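Local coordinates for protein aldo-keto reductase AKR2E4 (Bombyx mori, PDB 3WCZ) that reduces 3-dehydroecdysone and certain other carbonyl compounds with NADPH as cosubstrate, and may thereby help to regulate molting, at residues E36-Y49 and P258-I270. Residues are numbered along the deposited sequence; the frame is centred on the assembly and turned at random.
Sequences EVRQAVYWAIEAGY and PKSTNKQRIAQNI. With NAP (NADP nicotinamide-adenine-dinucleotide phosphate), chain B.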
loop_
_atom_site.group_PDB
_atom_site.type_symbol
_atom_site.label_atom_id
_atom_site.label_comp_id
_atom_site.label_asym_id
_atom_site.label_seq_id
_atom_site.Cartn_x
_atom_site.Cartn_y
_atom_site.Cartn_z
ATOM N N GLU A 36 -18.859 3.714 -2.758
ATOM C CA GLU A 36 -18.314 2.559 -3.473
ATOM C C GLU A 36 -17.124 1.934 -2.744
ATOM O O GLU A 36 -16.815 0.773 -2.974
ATOM C CB GLU A 36 -17.890 2.933 -4.891
ATOM C CG GLU A 36 -16.641 3.829 -4.938
ATOM C CD GLU A 36 -16.094 4.016 -6.347
ATOM O OE1 GLU A 36 -16.669 3.421 -7.297
ATOM O OE2 GLU A 36 -15.096 4.766 -6.496
ATOM N N VAL A 37 -16.466 2.678 -1.875
ATOM C CA VAL A 37 -15.364 2.128 -1.099
ATOM C C VAL A 37 -15.899 1.152 -0.062
ATOM O O VAL A 37 -15.307 0.105 0.156
ATOM C CB VAL A 37 -14.554 3.265 -0.433
ATOM C CG1 VAL A 37 -13.525 2.699 0.529
ATOM C CG2 VAL A 37 -13.879 4.144 -1.497
ATOM N N ARG A 38 -17.003 1.474 0.606
ATOM C CA ARG A 38 -17.631 0.555 1.536
ATOM C C ARG A 38 -17.986 -0.731 0.810
ATOM O O ARG A 38 -17.654 -1.839 1.255
ATOM C CB ARG A 38 -18.895 1.176 2.155
ATOM C CG ARG A 38 -19.722 0.197 2.964
ATOM C CD ARG A 38 -21.170 0.698 3.219
ATOM N NE ARG A 38 -21.854 0.885 1.941
ATOM C CZ ARG A 38 -22.263 -0.112 1.177
ATOM N NH1 ARG A 38 -22.166 -1.366 1.582
ATOM N NH2 ARG A 38 -22.786 0.151 -0.006
ATOM N N GLN A 39 -18.619 -0.600 -0.354
ATOM C CA GLN A 39 -19.008 -1.774 -1.120
ATOM C C GLN A 39 -17.793 -2.577 -1.581
ATOM O O GLN A 39 -17.817 -3.809 -1.552
ATOM C CB GLN A 39 -19.853 -1.332 -2.322
ATOM C CG GLN A 39 -20.459 -2.495 -3.113
ATOM C CD GLN A 39 -21.418 -3.313 -2.265
ATOM O OE1 GLN A 39 -22.398 -2.777 -1.741
ATOM N NE2 GLN A 39 -21.120 -4.594 -2.075
ATOM N N ALA A 40 -16.734 -1.885 -2.006
ATOM C CA ALA A 40 -15.522 -2.566 -2.468
ATOM C C ALA A 40 -14.875 -3.367 -1.341
ATOM O O ALA A 40 -14.423 -4.484 -1.547
ATOM C CB ALA A 40 -14.540 -1.561 -2.997
ATOM N N VAL A 41 -14.797 -2.773 -0.153
ATOM C CA VAL A 41 -14.249 -3.481 1.007
ATOM C C VAL A 41 -15.046 -4.742 1.300
ATOM O O VAL A 41 -14.477 -5.827 1.523
ATOM C CB VAL A 41 -14.179 -2.553 2.233
ATOM C CG1 VAL A 41 -13.936 -3.335 3.528
ATOM C CG2 VAL A 41 -13.074 -1.540 2.016
ATOM N N TYR A 42 -16.366 -4.615 1.291
ATOM C CA TYR A 42 -17.216 -5.781 1.494
ATOM C C TYR A 42 -16.994 -6.862 0.437
ATOM O O TYR A 42 -16.788 -8.024 0.748
ATOM C CB TYR A 42 -18.686 -5.366 1.535
ATOM C CG TYR A 42 -19.587 -6.501 1.940
ATOM C CD1 TYR A 42 -19.887 -6.718 3.275
ATOM C CD2 TYR A 42 -20.084 -7.396 0.992
ATOM C CE1 TYR A 42 -20.680 -7.778 3.670
ATOM C CE2 TYR A 42 -20.879 -8.453 1.375
ATOM C CZ TYR A 42 -21.186 -8.625 2.716
ATOM O OH TYR A 42 -21.984 -9.675 3.124
ATOM N N TRP A 43 -17.030 -6.464 -0.833
ATOM C CA TRP A 43 -16.820 -7.409 -1.907
ATOM C C TRP A 43 -15.443 -8.095 -1.824
ATOM O O TRP A 43 -15.290 -9.282 -2.120
ATOM C CB TRP A 43 -16.943 -6.706 -3.251
ATOM C CG TRP A 43 -18.332 -6.543 -3.752
ATOM C CD1 TRP A 43 -19.416 -7.305 -3.427
ATOM C CD2 TRP A 43 -18.775 -5.582 -4.723
ATOM N NE1 TRP A 43 -20.516 -6.885 -4.152
ATOM C CE2 TRP A 43 -20.152 -5.829 -4.944
ATOM C CE3 TRP A 43 -18.155 -4.537 -5.412
ATOM C CZ2 TRP A 43 -20.915 -5.061 -5.822
ATOM C CZ3 TRP A 43 -18.920 -3.780 -6.300
ATOM C CH2 TRP A 43 -20.281 -4.047 -6.490
ATOM N N ALA A 44 -14.421 -7.316 -1.464
ATOM C CA ALA A 44 -13.072 -7.861 -1.351
ATOM C C ALA A 44 -13.036 -8.937 -0.286
ATOM O O ALA A 44 -12.539 -10.033 -0.513
ATOM C CB ALA A 44 -12.070 -6.763 -1.055
ATOM N N ILE A 45 -13.567 -8.637 0.891
ATOM C CA ILE A 45 -13.587 -9.644 1.943
ATOM C C ILE A 45 -14.383 -10.879 1.516
ATOM O O ILE A 45 -13.960 -12.000 1.753
ATOM C CB ILE A 45 -14.122 -9.036 3.254
ATOM C CG1 ILE A 45 -13.165 -7.934 3.748
ATOM C CG2 ILE A 45 -14.324 -10.112 4.321
ATOM C CD1 ILE A 45 -13.711 -7.085 4.882
ATOM N N GLU A 46 -15.501 -10.662 0.847
ATOM C CA GLU A 46 -16.323 -11.753 0.362
ATOM C C GLU A 46 -15.527 -12.621 -0.619
ATOM O O GLU A 46 -15.674 -13.854 -0.640
ATOM C CB GLU A 46 -17.592 -11.193 -0.292
ATOM C CG GLU A 46 -18.529 -12.280 -0.801
ATOM C CD GLU A 46 -19.645 -11.787 -1.710
ATOM O OE1 GLU A 46 -19.517 -10.704 -2.314
ATOM O OE2 GLU A 46 -20.658 -12.525 -1.824
ATOM N N ALA A 47 -14.694 -11.990 -1.439
ATOM C CA ALA A 47 -13.856 -12.680 -2.427
ATOM C C ALA A 47 -12.591 -13.282 -1.848
ATOM O O ALA A 47 -11.789 -13.873 -2.579
ATOM C CB ALA A 47 -13.492 -11.727 -3.559
ATOM N N GLY A 48 -12.393 -13.159 -0.541
ATOM C CA GLY A 48 -11.230 -13.743 0.111
ATOM C C GLY A 48 -10.117 -12.824 0.569
ATOM O O GLY A 48 -9.178 -13.280 1.211
ATOM N N TYR A 49 -10.228 -11.532 0.279
ATOM C CA TYR A 49 -9.234 -10.595 0.806
ATOM C C TYR A 49 -9.339 -10.552 2.325
ATOM O O TYR A 49 -10.445 -10.600 2.899
ATOM C CB TYR A 49 -9.478 -9.171 0.316
ATOM C CG TYR A 49 -9.175 -8.854 -1.109
ATOM C CD1 TYR A 49 -9.893 -9.442 -2.148
ATOM C CD2 TYR A 49 -8.225 -7.892 -1.440
ATOM C CE1 TYR A 49 -9.662 -9.093 -3.468
ATOM C CE2 TYR A 49 -7.998 -7.523 -2.755
ATOM C CZ TYR A 49 -8.704 -8.132 -3.766
ATOM O OH TYR A 49 -8.493 -7.752 -5.064
ATOM N N PRO A 258 -3.674 -3.598 -5.155
ATOM C CA PRO A 258 -4.573 -3.227 -6.255
ATOM C C PRO A 258 -5.840 -2.541 -5.745
ATOM O O PRO A 258 -6.561 -3.087 -4.898
ATOM C CB PRO A 258 -4.902 -4.581 -6.903
ATOM C CG PRO A 258 -4.748 -5.559 -5.818
ATOM C CD PRO A 258 -3.570 -5.057 -5.017
ATOM N N LYS A 259 -6.132 -1.357 -6.282
ATOM C CA LYS A 259 -7.397 -0.674 -6.021
ATOM C C LYS A 259 -8.422 -1.091 -7.090
ATOM O O LYS A 259 -8.157 -1.070 -8.297
ATOM C CB LYS A 259 -7.241 0.848 -6.051
ATOM C CG LYS A 259 -8.561 1.620 -5.969
ATOM C CD LYS A 259 -9.180 1.890 -7.336
ATOM C CE LYS A 259 -10.458 2.688 -7.228
ATOM N NZ LYS A 259 -11.056 2.925 -8.605
ATOM N N SER A 260 -9.599 -1.470 -6.626
ATOM C CA SER A 260 -10.739 -1.613 -7.527
ATOM C C SER A 260 -11.986 -1.355 -6.741
ATOM O O SER A 260 -12.057 -1.623 -5.541
ATOM C CB SER A 260 -10.791 -3.012 -8.128
ATOM O OG SER A 260 -11.883 -3.157 -9.047
ATOM N N THR A 261 -12.989 -0.840 -7.445
ATOM C CA THR A 261 -14.331 -0.770 -6.912
ATOM C C THR A 261 -15.306 -1.611 -7.754
ATOM O O THR A 261 -16.524 -1.481 -7.601
ATOM C CB THR A 261 -14.835 0.671 -6.798
ATOM O OG1 THR A 261 -14.695 1.318 -8.065
ATOM C CG2 THR A 261 -14.051 1.419 -5.736
ATOM N N ASN A 262 -14.774 -2.493 -8.586
ATOM C CA ASN A 262 -15.571 -3.365 -9.465
ATOM C C ASN A 262 -15.538 -4.789 -8.931
ATOM O O ASN A 262 -14.469 -5.328 -8.704
ATOM C CB ASN A 262 -14.971 -3.326 -10.887
ATOM C CG ASN A 262 -15.632 -4.307 -11.877
ATOM O OD1 ASN A 262 -15.259 -5.455 -11.984
ATOM N ND2 ASN A 262 -16.608 -3.799 -12.620
ATOM N N LYS A 263 -16.706 -5.406 -8.761
ATOM C CA LYS A 263 -16.801 -6.688 -8.101
ATOM C C LYS A 263 -15.937 -7.749 -8.777
ATOM O O LYS A 263 -15.212 -8.503 -8.141
ATOM C CB LYS A 263 -18.268 -7.156 -8.028
ATOM C CG LYS A 263 -18.475 -8.374 -7.187
ATOM C CD LYS A 263 -19.954 -8.766 -7.111
ATOM C CE LYS A 263 -20.111 -9.963 -6.181
ATOM N NZ LYS A 263 -21.547 -10.367 -6.073
ATOM N N GLN A 264 -16.024 -7.792 -10.102
ATOM C CA GLN A 264 -15.304 -8.778 -10.859
ATOM C C GLN A 264 -13.777 -8.558 -10.833
ATOM O O GLN A 264 -13.014 -9.503 -10.668
ATOM C CB GLN A 264 -15.830 -8.792 -12.306
ATOM C CG GLN A 264 -17.317 -9.221 -12.463
ATOM C CD GLN A 264 -18.376 -8.271 -11.831
ATOM O OE1 GLN A 264 -18.287 -7.029 -11.898
ATOM N NE2 GLN A 264 -19.400 -8.877 -11.217
ATOM N N ARG A 265 -13.344 -7.309 -11.003
ATOM C CA ARG A 265 -11.901 -7.039 -10.985
ATOM C C ARG A 265 -11.318 -7.238 -9.589
ATOM O O ARG A 265 -10.218 -7.742 -9.458
ATOM C CB ARG A 265 -11.567 -5.676 -11.542
ATOM C CG ARG A 265 -11.832 -5.617 -13.036
ATOM C CD ARG A 265 -11.327 -4.335 -13.593
ATOM N NE ARG A 265 -12.182 -3.189 -13.350
ATOM C CZ ARG A 265 -13.228 -2.832 -14.087
ATOM N NH1 ARG A 265 -13.609 -3.590 -15.108
ATOM N NH2 ARG A 265 -13.897 -1.730 -13.788
ATOM N N ILE A 266 -12.090 -6.927 -8.558
ATOM C CA ILE A 266 -11.657 -7.218 -7.191
ATOM C C ILE A 266 -11.342 -8.699 -7.077
ATOM O O ILE A 266 -10.293 -9.107 -6.586
ATOM C CB ILE A 266 -12.762 -6.771 -6.189
ATOM C CG1 ILE A 266 -12.788 -5.240 -6.045
ATOM C CG2 ILE A 266 -12.568 -7.429 -4.846
ATOM C CD1 ILE A 266 -14.013 -4.697 -5.345
ATOM N N ALA A 267 -12.240 -9.552 -7.550
ATOM C CA ALA A 267 -12.006 -10.962 -7.440
ATOM C C ALA A 267 -10.795 -11.414 -8.275
ATOM O O ALA A 267 -10.005 -12.281 -7.845
ATOM C CB ALA A 267 -13.249 -11.730 -7.865
ATOM N N GLN A 268 -10.655 -10.863 -9.475
ATOM C CA GLN A 268 -9.512 -11.221 -10.324
ATOM C C GLN A 268 -8.185 -10.863 -9.685
ATOM O O GLN A 268 -7.201 -11.584 -9.817
ATOM C CB GLN A 268 -9.632 -10.504 -11.655
ATOM C CG GLN A 268 -10.769 -11.047 -12.492
ATOM C CD GLN A 268 -10.856 -10.412 -13.861
ATOM O OE1 GLN A 268 -10.640 -9.214 -14.035
ATOM N NE2 GLN A 268 -11.169 -11.233 -14.855
ATOM N N ASN A 269 -8.173 -9.758 -8.952
ATOM C CA ASN A 269 -6.919 -9.181 -8.487
ATOM C C ASN A 269 -6.273 -9.961 -7.329
ATOM O O ASN A 269 -5.113 -9.726 -7.011
ATOM C CB ASN A 269 -7.126 -7.714 -8.093
ATOM C CG ASN A 269 -7.316 -6.798 -9.275
ATOM O OD1 ASN A 269 -7.058 -7.181 -10.425
ATOM N ND2 ASN A 269 -7.799 -5.602 -9.021
ATOM N N ILE A 270 -6.991 -10.921 -6.750
ATOM C CA ILE A 270 -6.393 -11.785 -5.724
ATOM C C ILE A 270 -6.143 -13.203 -6.261
ATOM O O ILE A 270 -5.531 -14.013 -5.579
ATOM C CB ILE A 270 -7.262 -11.770 -4.430
ATOM C CG1 ILE A 270 -6.490 -12.335 -3.240
ATOM C CG2 ILE A 270 -8.569 -12.491 -4.657
ATOM C CD1 ILE A 270 -7.088 -11.900 -1.924
HETATM P PA NAP B . -4.000 1.070 -8.941
HETATM O O1A NAP B . -4.426 -0.053 -8.090
HETATM O O2A NAP B . -2.634 1.257 -9.390
HETATM O O5B NAP B . -4.932 1.292 -10.174
HETATM C C5B NAP B . -6.320 1.331 -10.037
HETATM C C4B NAP B . -7.070 1.451 -11.355
HETATM O O4B NAP B . -6.963 0.212 -12.082
HETATM C C3B NAP B . -8.510 1.785 -11.267
HETATM O O3B NAP B . -8.801 2.648 -12.340
HETATM C C2B NAP B . -9.156 0.491 -11.409
HETATM O O2B NAP B . -10.483 0.552 -11.891
HETATM C C1B NAP B . -8.263 -0.243 -12.374
HETATM N N9A NAP B . -8.218 -1.685 -12.258
HETATM C C8A NAP B . -8.186 -2.381 -11.103
HETATM N N7A NAP B . -8.027 -3.670 -11.323
HETATM C C5A NAP B . -7.958 -3.847 -12.679
HETATM C C6A NAP B . -7.797 -4.970 -13.497
HETATM N N6A NAP B . -7.699 -6.281 -13.023
HETATM N N1A NAP B . -7.773 -4.749 -14.824
HETATM C C2A NAP B . -7.874 -3.517 -15.322
HETATM N N3A NAP B . -8.017 -2.414 -14.568
HETATM C C4A NAP B . -8.045 -2.585 -13.237
HETATM O O3 NAP B . -4.443 2.406 -8.138
HETATM P PN NAP B . -3.870 3.394 -7.027
HETATM O O1N NAP B . -5.067 3.848 -6.274
HETATM O O2N NAP B . -3.012 4.400 -7.708
HETATM O O5D NAP B . -2.913 2.539 -6.089
HETATM C C5D NAP B . -3.401 1.470 -5.351
HETATM C C4D NAP B . -3.490 1.695 -3.836
HETATM O O4D NAP B . -2.209 1.898 -3.270
HETATM C C3D NAP B . -4.249 2.915 -3.424
HETATM O O3D NAP B . -5.643 2.785 -3.618
HETATM C C2D NAP B . -3.819 3.077 -2.053
HETATM O O2D NAP B . -4.422 2.124 -1.223
HETATM C C1D NAP B . -2.333 2.825 -2.184
HETATM N N1N NAP B . -1.447 3.966 -2.443
HETATM C C2N NAP B . -0.639 4.426 -1.470
HETATM C C3N NAP B . 0.202 5.482 -1.717
HETATM C C7N NAP B . 1.095 5.896 -0.610
HETATM O O7N NAP B . 1.408 5.125 0.329
HETATM N N7N NAP B . 1.677 7.106 -0.736
HETATM C C4N NAP B . 0.188 6.152 -2.955
HETATM C C5N NAP B . -0.643 5.658 -3.970
HETATM C C6N NAP B . -1.440 4.562 -3.665
HETATM P P2B NAP B . -11.714 -0.118 -11.115
HETATM O O1X NAP B . -12.931 0.285 -11.971
HETATM O O2X NAP B . -11.527 -1.572 -11.140
HETATM O O3X NAP B . -11.748 0.478 -9.730
HETATM O O HOH W 1 -13.559 4.202 -8.403
HETATM O O HOH W 2 -17.917 -0.704 -5.199
HETATM O O HOH W 3 -21.973 -9.582 -3.077
HETATM O O HOH W 4 -23.201 -7.985 -5.471
HETATM O O HOH W 5 -8.385 -5.032 -6.158
#
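Lys263 lies across one face of the Trp43 indole, its CB 3.6 Å from the centroid of the six-membered ring in a CH-pi contact. The extended lysine chain, with CG anti to the backbone N (chi1 -172°), carries CD over the pyrrole side, and a water bridges NZ and Trp43 NE1. With the indole cut back to an alanine here, the lysine methylenes would probably lose the face they lie on and a gap open beside Thr261 O. Ile266 meets Ala40 CB with CD1 and Ala44 CB with CG2, alanines small enough for its branches to reach the helix backbone (CG2 to Ala44 CA 3.6 Å). Tyr49 sends its hydroxyl to Ile266 O (2.7 Å), in the carbonyl plane on a lone pair, while Ile270 CD1 covers one ring face and Ala44 CB the opposite one. Glu36 CG packs on Thr261 CG2 (3.6 Å), its OE2 salt-bridged to Arg25. The contact joins helix 35-46, the first of the TIM barrel, to helix 263-270 after the eighth strand, the axes crossing at -44°. Asn262, at the N-cap, accepts from Arg265 N with OD1. Arg265 NE and NH2, Ser260 OG, Lys259 NZ and Thr261 N grip the 2'-phosphate of NADP, consistent with the enzyme's inactivity with NADH.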